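Glycoside hydrolase family 81 (PDB 6FOP) probably hydrolyses internal beta-1,3-glucosidic bonds of glucans such as laminarin, as a family 81 glycoside hydrolase of the Clostridium thermocellum cellulosome. Local coordinates at residues A[485-491]-A[553-559]; A[261-267]-A[472-476]; A[54-60]-A[128-134]. All blocks are in the same frame, centred on the assembly; numbering follows the deposited sequence.

Contact 1: residues A[485-491]-A[553-559]; sequences FADGNNQ and SMVWGGK
Q491 and V555 bond to each other twice through their backbones. Q491 N gives to V555 O at 2.9 Å, and V555 N answers to Q491 O through an almost straight bond of 177° at the hydrogen. Further along, G557 N donates to N489 O, and G558 N reaches D487 O at 2.8 Å through a clearly bent bond of 134°. One water links D487 OD1 to G558 O, a second joins OD2 to K559 NZ, and the direct salt bridge from D487 OD2 to K559 NZ is long at 4.0 Å. The Q491-V555 pair joins strand 490-491, outermost in a small four-stranded antiparallel sheet, to strand 554-556. N490 and W556 form a non-hydrogen-bonded pair with both side chains on one face, while Q491 and V555 occupy the other. A classic bulge interrupts the next pairing, with S553 and M554 both opposite C561, and a type I turn, F485 to G488, precedes the edge strand. Packing centres on the W556 indole. Strand pairing sets N490 CB over its six-membered ring, 3.4 Å from the centroid, in a CH-pi contact, and chi1 of 73° lays the N490 amide alongside, ND2 toward CH2 and CZ3. K559 CE lies over the opposite face, offset toward the rim. The indole edge points into the F485 face as a T-shaped pair, centroids 5.1 Å apart. Near that edge G488 O lies 3.5 Å from W556 CZ3, buried and without a polar partner in the model. M554 CE comes 3.8 Å from N490 OD1.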
loop_
_atom_site.group_PDB
_atom_site.type_symbol
_atom_site.label_atom_id
_atom_site.label_comp_id
_atom_site.label_asym_id
_atom_site.label_seq_id
_atom_site.Cartn_x
_atom_site.Cartn_y
_atom_site.Cartn_z
ATOM N N PHE A 485 -10.330 -11.042 8.768
ATOM C CA PHE A 485 -9.527 -11.425 9.935
ATOM C C PHE A 485 -9.891 -10.498 11.092
ATOM O O PHE A 485 -10.246 -9.338 10.878
ATOM C CB PHE A 485 -8.033 -11.243 9.627
ATOM C CG PHE A 485 -7.547 -12.033 8.470
ATOM C CD1 PHE A 485 -7.120 -13.329 8.659
ATOM C CD2 PHE A 485 -7.446 -11.462 7.198
ATOM C CE1 PHE A 485 -6.650 -14.065 7.584
ATOM C CE2 PHE A 485 -6.950 -12.187 6.122
ATOM C CZ PHE A 485 -6.564 -13.489 6.317
ATOM N N ALA A 486 -9.799 -11.006 12.319
ATOM C CA ALA A 486 -9.988 -10.167 13.491
ATOM C C ALA A 486 -9.110 -8.925 13.466
ATOM O O ALA A 486 -9.532 -7.867 13.934
ATOM C CB ALA A 486 -9.718 -10.950 14.765
ATOM N N ASP A 487 -7.880 -9.064 12.953
ATOM C CA ASP A 487 -6.935 -7.950 12.890
ATOM C C ASP A 487 -6.971 -7.131 11.616
ATOM O O ASP A 487 -6.098 -6.267 11.400
ATOM C CB ASP A 487 -5.527 -8.477 13.159
ATOM C CG ASP A 487 -5.362 -8.926 14.595
ATOM O OD1 ASP A 487 -5.981 -8.314 15.501
ATOM O OD2 ASP A 487 -4.658 -9.894 14.827
ATOM N N GLY A 488 -7.993 -7.365 10.805
ATOM C CA GLY A 488 -8.209 -6.572 9.608
ATOM C C GLY A 488 -7.400 -7.025 8.411
ATOM O O GLY A 488 -7.188 -8.228 8.219
ATOM N N ASN A 489 -7.055 -6.070 7.559
ATOM C CA ASN A 489 -6.212 -6.374 6.395
ATOM C C ASN A 489 -4.764 -6.476 6.858
ATOM O O ASN A 489 -4.446 -6.154 8.000
ATOM C CB ASN A 489 -6.463 -5.366 5.272
ATOM C CG ASN A 489 -6.342 -6.001 3.891
ATOM O OD1 ASN A 489 -5.373 -6.726 3.619
ATOM N ND2 ASN A 489 -7.281 -5.742 3.013
ATOM N N ASN A 490 -3.892 -6.942 5.950
ATOM C CA ASN A 490 -2.488 -7.117 6.250
ATOM C C ASN A 490 -1.663 -6.850 5.011
ATOM O O ASN A 490 -2.137 -6.981 3.902
ATOM C CB ASN A 490 -2.168 -8.525 6.769
ATOM C CG ASN A 490 -2.238 -9.556 5.685
ATOM O OD1 ASN A 490 -1.235 -9.767 4.951
ATOM N ND2 ASN A 490 -3.378 -10.223 5.549
ATOM N N GLN A 491 -0.397 -6.514 5.244
ATOM C CA GLN A 491 0.617 -6.636 4.198
ATOM C C GLN A 491 1.915 -7.108 4.879
ATOM O O GLN A 491 2.350 -6.506 5.869
ATOM C CB GLN A 491 0.857 -5.357 3.379
ATOM C CG GLN A 491 1.969 -5.540 2.335
ATOM C CD GLN A 491 2.012 -4.427 1.331
ATOM O OE1 GLN A 491 1.431 -4.555 0.235
ATOM N NE2 GLN A 491 2.668 -3.319 1.680
ATOM N N SER A 553 7.669 -7.398 10.323
ATOM C CA SER A 553 7.522 -8.085 9.033
ATOM C C SER A 553 6.105 -8.073 8.477
ATOM O O SER A 553 5.942 -8.174 7.260
ATOM C CB SER A 553 8.059 -9.513 9.136
ATOM O OG SER A 553 7.533 -10.182 10.253
ATOM N N MET A 554 5.099 -7.982 9.357
ATOM C CA MET A 554 3.700 -7.879 8.941
ATOM C C MET A 554 2.991 -6.758 9.664
ATOM O O MET A 554 3.071 -6.651 10.883
ATOM C CB MET A 554 2.950 -9.198 9.134
ATOM C CG MET A 554 3.455 -10.291 8.261
ATOM S SD MET A 554 2.514 -11.809 8.145
ATOM C CE MET A 554 0.975 -11.174 7.639
ATOM N N VAL A 555 2.300 -5.949 8.870
ATOM C CA VAL A 555 1.483 -4.851 9.363
ATOM C C VAL A 555 0.022 -5.152 9.067
ATOM O O VAL A 555 -0.340 -5.422 7.913
ATOM C CB VAL A 555 1.906 -3.514 8.685
ATOM C CG1 VAL A 555 0.962 -2.357 9.062
ATOM C CG2 VAL A 555 3.364 -3.212 9.019
ATOM N N TRP A 556 -0.784 -5.132 10.132
ATOM C CA TRP A 556 -2.214 -5.353 10.064
ATOM C C TRP A 556 -2.962 -4.102 10.499
ATOM O O TRP A 556 -2.389 -3.166 11.067
ATOM C CB TRP A 556 -2.639 -6.501 10.991
ATOM C CG TRP A 556 -2.091 -7.854 10.650
ATOM C CD1 TRP A 556 -0.814 -8.323 10.858
ATOM C CD2 TRP A 556 -2.829 -8.937 10.115
ATOM N NE1 TRP A 556 -0.731 -9.619 10.443
ATOM C CE2 TRP A 556 -1.942 -10.024 9.972
ATOM C CE3 TRP A 556 -4.151 -9.079 9.693
ATOM C CZ2 TRP A 556 -2.340 -11.241 9.434
ATOM C CZ3 TRP A 556 -4.551 -10.285 9.147
ATOM C CH2 TRP A 556 -3.650 -11.361 9.031
ATOM N N GLY A 557 -4.266 -4.078 10.247
ATOM C CA GLY A 557 -5.107 -3.051 10.861
ATOM C C GLY A 557 -5.046 -3.019 12.380
ATOM O O GLY A 557 -5.027 -1.933 12.996
ATOM N N GLY A 558 -4.999 -4.207 12.973
ATOM C CA GLY A 558 -5.136 -4.385 14.430
ATOM C C GLY A 558 -3.907 -4.886 15.155
ATOM O O GLY A 558 -3.982 -5.048 16.365
ATOM N N LYS A 559 -2.770 -5.077 14.476
ATOM C CA LYS A 559 -1.509 -5.446 15.140
ATOM C C LYS A 559 -0.366 -5.217 14.175
ATOM O O LYS A 559 -0.575 -5.009 12.984
ATOM C CB LYS A 559 -1.514 -6.897 15.606
ATOM C CG LYS A 559 -1.446 -7.942 14.501
ATOM C CD LYS A 559 -1.311 -9.325 15.088
ATOM C CE LYS A 559 -1.252 -10.394 14.013
ATOM N NZ LYS A 559 -1.172 -11.749 14.631
HETATM O O HOH W 1 -4.955 -7.347 17.660
HETATM O O HOH W 2 -3.751 -11.752 16.608
#

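Contact 2: residues A[261-267]-A[472-476]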
loop_
_atom_site.group_PDB
_atom_site.type_symbol
_atom_site.label_atom_id
_atom_site.label_comp_id
_atom_site.label_asym_id
_atom_site.label_seq_id
_atom_site.Cartn_x
_atom_site.Cartn_y
_atom_site.Cartn_z
ATOM N N LEU A 261 -9.320 16.467 10.994
ATOM C CA LEU A 261 -8.625 15.350 10.303
ATOM C C LEU A 261 -7.469 14.882 11.195
ATOM O O LEU A 261 -6.759 15.697 11.774
ATOM C CB LEU A 261 -8.135 15.748 8.923
ATOM C CG LEU A 261 -9.216 16.194 7.942
ATOM C CD1 LEU A 261 -8.536 16.704 6.675
ATOM C CD2 LEU A 261 -10.139 15.031 7.618
ATOM N N ALA A 262 -7.348 13.574 11.304
ATOM C CA ALA A 262 -6.289 12.925 12.054
ATOM C C ALA A 262 -5.286 12.403 11.006
ATOM O O ALA A 262 -5.654 11.694 10.087
ATOM C CB ALA A 262 -6.835 11.780 12.907
ATOM N N LEU A 263 -4.008 12.681 11.261
ATOM C CA LEU A 263 -2.912 12.350 10.347
ATOM C C LEU A 263 -1.986 11.346 10.974
ATOM O O LEU A 263 -1.637 11.472 12.131
ATOM C CB LEU A 263 -2.099 13.610 10.012
ATOM C CG LEU A 263 -2.615 14.498 8.893
ATOM C CD1 LEU A 263 -4.005 15.069 9.169
ATOM C CD2 LEU A 263 -1.637 15.648 8.646
ATOM N N TYR A 264 -1.601 10.347 10.184
ATOM C CA TYR A 264 -0.590 9.395 10.602
ATOM C C TYR A 264 0.809 10.025 10.563
ATOM O O TYR A 264 1.035 11.015 9.829
ATOM C CB TYR A 264 -0.592 8.234 9.654
ATOM C CG TYR A 264 -1.796 7.322 9.640
ATOM C CD1 TYR A 264 -2.130 6.547 10.745
ATOM C CD2 TYR A 264 -2.619 7.228 8.512
ATOM C CE1 TYR A 264 -3.183 5.641 10.695
ATOM C CE2 TYR A 264 -3.643 6.300 8.442
ATOM C CZ TYR A 264 -3.944 5.524 9.534
ATOM O OH TYR A 264 -4.953 4.595 9.395
ATOM N N PRO A 265 1.778 9.429 11.273
ATOM C CA PRO A 265 3.151 9.950 11.203
ATOM C C PRO A 265 3.730 10.126 9.799
ATOM O O PRO A 265 4.413 11.128 9.550
ATOM C CB PRO A 265 3.937 8.908 11.993
ATOM C CG PRO A 265 2.956 8.448 13.023
ATOM C CD PRO A 265 1.655 8.376 12.283
ATOM N N HIS A 266 3.478 9.193 8.881
ATOM C CA HIS A 266 4.038 9.403 7.536
ATOM C C HIS A 266 3.479 10.637 6.832
ATOM O O HIS A 266 4.055 11.092 5.830
ATOM C CB HIS A 266 3.888 8.159 6.653
ATOM C CG HIS A 266 2.510 7.971 6.123
ATOM N ND1 HIS A 266 1.514 7.407 6.885
ATOM C CD2 HIS A 266 1.949 8.284 4.931
ATOM C CE1 HIS A 266 0.394 7.409 6.197
ATOM N NE2 HIS A 266 0.633 7.924 5.003
ATOM N N GLN A 267 2.343 11.160 7.314
ATOM C CA GLN A 267 1.741 12.381 6.781
ATOM C C GLN A 267 2.214 13.621 7.527
ATOM O O GLN A 267 2.480 14.645 6.904
ATOM C CB GLN A 267 0.220 12.319 6.864
ATOM C CG GLN A 267 -0.377 11.219 5.988
ATOM C CD GLN A 267 -1.808 10.877 6.306
ATOM O OE1 GLN A 267 -2.202 10.909 7.454
ATOM N NE2 GLN A 267 -2.579 10.540 5.304
ATOM N N PRO A 472 -4.597 5.007 -0.008
ATOM C CA PRO A 472 -4.021 6.357 -0.070
ATOM C C PRO A 472 -3.742 7.019 1.273
ATOM O O PRO A 472 -2.886 7.912 1.365
ATOM C CB PRO A 472 -5.047 7.156 -0.877
ATOM C CG PRO A 472 -5.876 6.151 -1.566
ATOM C CD PRO A 472 -5.877 4.921 -0.742
ATOM N N TYR A 473 -4.498 6.633 2.297
ATOM C CA TYR A 473 -4.390 7.305 3.584
ATOM C C TYR A 473 -3.373 6.633 4.507
ATOM O O TYR A 473 -2.584 7.315 5.163
ATOM C CB TYR A 473 -5.756 7.554 4.263
ATOM C CG TYR A 473 -5.803 8.810 5.099
ATOM C CD1 TYR A 473 -5.479 8.778 6.457
ATOM C CD2 TYR A 473 -6.228 10.002 4.548
ATOM C CE1 TYR A 473 -5.529 9.919 7.216
ATOM C CE2 TYR A 473 -6.283 11.155 5.322
ATOM C CZ TYR A 473 -5.975 11.101 6.673
ATOM O OH TYR A 473 -6.029 12.252 7.450
ATOM N N GLU A 474 -3.386 5.308 4.559
ATOM C CA GLU A 474 -2.308 4.625 5.280
ATOM C C GLU A 474 -0.974 4.754 4.541
ATOM O O GLU A 474 0.066 4.526 5.152
ATOM C CB GLU A 474 -2.615 3.149 5.543
ATOM C CG GLU A 474 -3.724 2.940 6.557
ATOM C CD GLU A 474 -3.573 1.750 7.468
ATOM O OE1 GLU A 474 -2.462 1.135 7.599
ATOM O OE2 GLU A 474 -4.592 1.445 8.145
ATOM N N GLY A 475 -1.022 5.056 3.242
ATOM C CA GLY A 475 0.185 5.224 2.443
ATOM C C GLY A 475 0.903 3.962 2.045
ATOM O O GLY A 475 2.074 4.027 1.680
ATOM N N HIS A 476 0.229 2.817 2.129
ATOM C CA HIS A 476 0.828 1.566 1.737
ATOM C C HIS A 476 -0.242 0.670 1.151
ATOM O O HIS A 476 -1.445 1.003 1.224
ATOM C CB HIS A 476 1.525 0.868 2.920
ATOM C CG HIS A 476 0.573 0.433 3.983
ATOM N ND1 HIS A 476 -0.152 -0.740 3.895
ATOM C CD2 HIS A 476 0.147 1.067 5.101
ATOM C CE1 HIS A 476 -0.997 -0.796 4.916
ATOM N NE2 HIS A 476 -0.807 0.268 5.673
HETATM O O HOH W 3 -0.903 9.147 2.968
#
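Y264 and E474 mark where the two backbones come close, their CA atoms 7.4 Å apart, a spacing too wide for strand pairing. The segment 261-267 is a strand-to-helix junction in which Y264 takes the N-cap position of helix 265-268. Its partner, 472-476, starts in the loop after strand 470-471; there G475 and H476 both face D471 in a G1 bulge, G475 having a positive phi. The loop belongs to the C-terminal family region, of the six-hairpin glycosidase clan. Within the junction, Q267 N bonds back to Y264 O, and Y264 N gives to Q267 OE1 at 2.9 Å, which fixes the Q267 amide. That amide stands at 90° to the Y473 ring, with Q267 NE2 3.4 Å above the ring plane and over its centre. Beside it, Y264 CE2 meets Y473 CD1 at 3.7 Å, the two rings inclined at 59°. H266 CG sits between its backbone N and carbonyl carbon (chi1 77°), which swings the ring so that CE1 comes within 3.1 Å of E474 O; its ND1 is bonded to Y534. A water joins H266 NE2, Q267 NE2 and P472 O. E474 OE1 accepts from H476 NE2 at 2.7 Å on its anti side, and its carboxylate also pairs with K129 and R285. Y473 OH donates to A262 O over 2.7 Å, approaching from well above the carbonyl plane.

Contact 3: residues A[54-60]-A[128-134]; sequences YAHPLTF and MKGSPYA
K129 reaches the backbone of Y54 and A55 by folding its chain: CG is anti to the backbone N, and successive bends at chi3 (-67°) and chi4 (-61°) curl NZ round the A55 carbonyl. The ammonium then grips two neighbouring oxygens. K129 NZ to Y54 O spans 2.9 Å in the carbonyl plane on a lone pair, whereas K129 NZ to A55 O, at 2.8 Å, comes in 42° above its plane. The same NZ has E474 and Y264 as further polar partners and a cation-pi contact with W40, which probably offsets the charge of this buried ammonium. H56 runs beside the lysine, its ND1 bonded to Y264. Its positive phi and the cis peptide before P57 reverse the chain, with H56 N bonded to L58 O, and leave H56 O as the acceptor for G130 N at 3.0 Å, nearly in line with the C=O bond. G130 lies in a type II turn, M128 to S131, so the contact sets one tight reversal against another. A water accepts from L58 N at 3.1 Å and lies 2.7 Å from S131 O, bridging the two loops. Van der Waals contacts continue outward: P57 CD meets S131 O, and L58 CD1 sits 3.5 Å from P132 O. An apolar contact follows, F60 CE1 touching A134 CB at 3.8 Å. S131 OG accepts from Y133 N, an ST turn that shapes the start of the next strand. The turn 128-131 links adjacent strands 121-128 and 133-139 of an eight-stranded antiparallel sheet, while 54-60 links strands 53-54 and 59-63 at the border of a seven-stranded one. Strand 200-206 packs on P57 and L58, and strand 260-263 lies against P57, M128 and P132.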
loop_
_atom_site.group_PDB
_atom_site.type_symbol
_atom_site.label_atom_id
_atom_site.label_comp_id
_atom_site.label_asym_id
_atom_site.label_seq_id
_atom_site.Cartn_x
_atom_site.Cartn_y
_atom_site.Cartn_z
ATOM N N TYR A 54 -10.665 -1.303 10.643
ATOM C CA TYR A 54 -9.624 -0.526 11.274
ATOM C C TYR A 54 -9.436 0.784 10.547
ATOM O O TYR A 54 -8.630 0.901 9.635
ATOM C CB TYR A 54 -8.311 -1.338 11.396
ATOM C CG TYR A 54 -8.427 -2.490 12.390
ATOM C CD1 TYR A 54 -8.868 -3.740 11.982
ATOM C CD2 TYR A 54 -8.174 -2.305 13.748
ATOM C CE1 TYR A 54 -9.027 -4.789 12.890
ATOM C CE2 TYR A 54 -8.340 -3.342 14.642
ATOM C CZ TYR A 54 -8.748 -4.586 14.208
ATOM O OH TYR A 54 -8.895 -5.575 15.150
ATOM N N ALA A 55 -10.248 1.771 10.923
ATOM C CA ALA A 55 -10.216 3.088 10.332
ATOM C C ALA A 55 -9.106 3.963 10.870
ATOM O O ALA A 55 -8.289 4.473 10.080
ATOM C CB ALA A 55 -11.579 3.770 10.494
ATOM N N HIS A 56 -9.045 4.069 12.195
ATOM C CA HIS A 56 -8.034 4.817 12.969
ATOM C C HIS A 56 -8.328 6.325 12.997
ATOM O O HIS A 56 -8.374 6.960 11.947
ATOM C CB HIS A 56 -6.589 4.613 12.481
ATOM C CG HIS A 56 -6.121 3.189 12.380
ATOM N ND1 HIS A 56 -5.347 2.766 11.323
ATOM C CD2 HIS A 56 -6.272 2.107 13.186
ATOM C CE1 HIS A 56 -5.053 1.485 11.467
ATOM N NE2 HIS A 56 -5.573 1.065 12.604
ATOM N N PRO A 57 -8.518 6.915 14.177
ATOM C CA PRO A 57 -8.328 6.288 15.505
ATOM C C PRO A 57 -9.422 5.298 15.930
ATOM O O PRO A 57 -9.233 4.568 16.897
ATOM C CB PRO A 57 -8.239 7.505 16.437
ATOM C CG PRO A 57 -9.095 8.518 15.723
ATOM C CD PRO A 57 -8.715 8.367 14.282
ATOM N N LEU A 58 -10.570 5.344 15.269
ATOM C CA LEU A 58 -11.692 4.457 15.605
ATOM C C LEU A 58 -11.634 3.116 14.904
ATOM O O LEU A 58 -11.107 2.987 13.772
ATOM C CB LEU A 58 -13.035 5.105 15.237
ATOM C CG LEU A 58 -13.395 6.372 16.006
ATOM C CD1 LEU A 58 -14.554 7.106 15.355
ATOM C CD2 LEU A 58 -13.770 6.072 17.432
ATOM N N THR A 59 -12.246 2.133 15.532
ATOM C CA THR A 59 -12.500 0.859 14.902
ATOM C C THR A 59 -13.956 0.500 15.038
ATOM O O THR A 59 -14.639 0.964 15.970
ATOM C CB THR A 59 -11.582 -0.256 15.435
ATOM O OG1 THR A 59 -11.909 -0.537 16.792
ATOM C CG2 THR A 59 -10.107 0.154 15.362
ATOM N N PHE A 60 -14.430 -0.354 14.138
ATOM C CA PHE A 60 -15.860 -0.672 14.055
ATOM C C PHE A 60 -16.084 -2.138 13.767
ATOM O O PHE A 60 -15.186 -2.826 13.267
ATOM C CB PHE A 60 -16.534 0.145 12.926
ATOM C CG PHE A 60 -16.274 1.618 12.998
ATOM C CD1 PHE A 60 -17.069 2.434 13.796
ATOM C CD2 PHE A 60 -15.226 2.204 12.265
ATOM C CE1 PHE A 60 -16.810 3.786 13.886
ATOM C CE2 PHE A 60 -14.967 3.553 12.360
ATOM C CZ PHE A 60 -15.787 4.358 13.158
ATOM N N MET A 128 -14.670 6.608 8.604
ATOM C CA MET A 128 -13.612 7.330 7.906
ATOM C C MET A 128 -12.254 7.116 8.547
ATOM O O MET A 128 -12.078 7.299 9.764
ATOM C CB MET A 128 -13.952 8.809 7.847
ATOM C CG MET A 128 -12.862 9.693 7.270
ATOM S SD MET A 128 -13.571 11.308 7.033
ATOM C CE MET A 128 -12.123 12.292 6.836
ATOM N N LYS A 129 -11.299 6.751 7.700
ATOM C CA LYS A 129 -9.903 6.624 8.087
ATOM C C LYS A 129 -9.372 8.048 8.187
ATOM O O LYS A 129 -9.530 8.836 7.247
ATOM C CB LYS A 129 -9.145 5.837 7.046
ATOM C CG LYS A 129 -7.644 5.764 7.265
ATOM C CD LYS A 129 -6.986 4.677 6.418
ATOM C CE LYS A 129 -7.378 3.280 6.815
ATOM N NZ LYS A 129 -7.006 2.897 8.216
ATOM N N GLY A 130 -8.747 8.387 9.300
ATOM C CA GLY A 130 -8.298 9.738 9.524
ATOM C C GLY A 130 -9.357 10.689 10.071
ATOM O O GLY A 130 -9.168 11.910 10.010
ATOM N N SER A 131 -10.434 10.164 10.654
ATOM C CA SER A 131 -11.417 11.017 11.322
ATOM C C SER A 131 -11.609 10.524 12.742
ATOM O O SER A 131 -11.785 9.340 12.956
ATOM C CB SER A 131 -12.773 10.987 10.636
ATOM O OG SER A 131 -13.677 11.857 11.288
ATOM N N PRO A 132 -11.755 11.452 13.695
ATOM C CA PRO A 132 -12.200 11.032 15.044
ATOM C C PRO A 132 -13.721 10.867 15.138
ATOM O O PRO A 132 -14.210 10.491 16.198
ATOM C CB PRO A 132 -11.731 12.205 15.914
ATOM C CG PRO A 132 -11.855 13.364 15.033
ATOM C CD PRO A 132 -11.431 12.889 13.664
ATOM N N TYR A 133 -14.442 11.212 14.070
ATOM C CA TYR A 133 -15.899 11.103 14.006
ATOM C C TYR A 133 -16.368 9.852 13.301
ATOM O O TYR A 133 -15.640 9.303 12.439
ATOM C CB TYR A 133 -16.507 12.261 13.251
ATOM C CG TYR A 133 -16.292 13.614 13.869
ATOM C CD1 TYR A 133 -17.148 14.080 14.897
ATOM C CD2 TYR A 133 -15.307 14.464 13.423
ATOM C CE1 TYR A 133 -16.976 15.333 15.448
ATOM C CE2 TYR A 133 -15.118 15.715 13.984
ATOM C CZ TYR A 133 -15.974 16.152 15.007
ATOM O OH TYR A 133 -15.778 17.430 15.510
ATOM N N ALA A 134 -17.598 9.420 13.620
ATOM C CA ALA A 134 -18.377 8.529 12.751
ATOM C C ALA A 134 -19.766 9.155 12.653
ATOM O O ALA A 134 -20.259 9.752 13.625
ATOM C CB ALA A 134 -18.452 7.104 13.257
HETATM O O HOH W 4 -11.522 6.621 12.666
#

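Contact 3 is the junction of the set. It touches contact 1 through Y54 OH to A486 O at 2.7 Å and H56 NE2 to G557 O at 3.1 Å. It touches contact 2 through H56 ND1 to Y264 OH at 2.7 Å and A262 N to G130 O at 2.8 Å. One imidazole thus ties both partners. Contacts 1 and 2 do not touch, their nearest atoms being about 4 Å apart, and their centres lie about 16 Å apart. Metals stay at a distance: a nickel ion is about 8 Å from the S553 side chain, and a calcium ion about 9 Å from that of E474. K559 NZ binds a pentanediol molecule, probably from crystallisation.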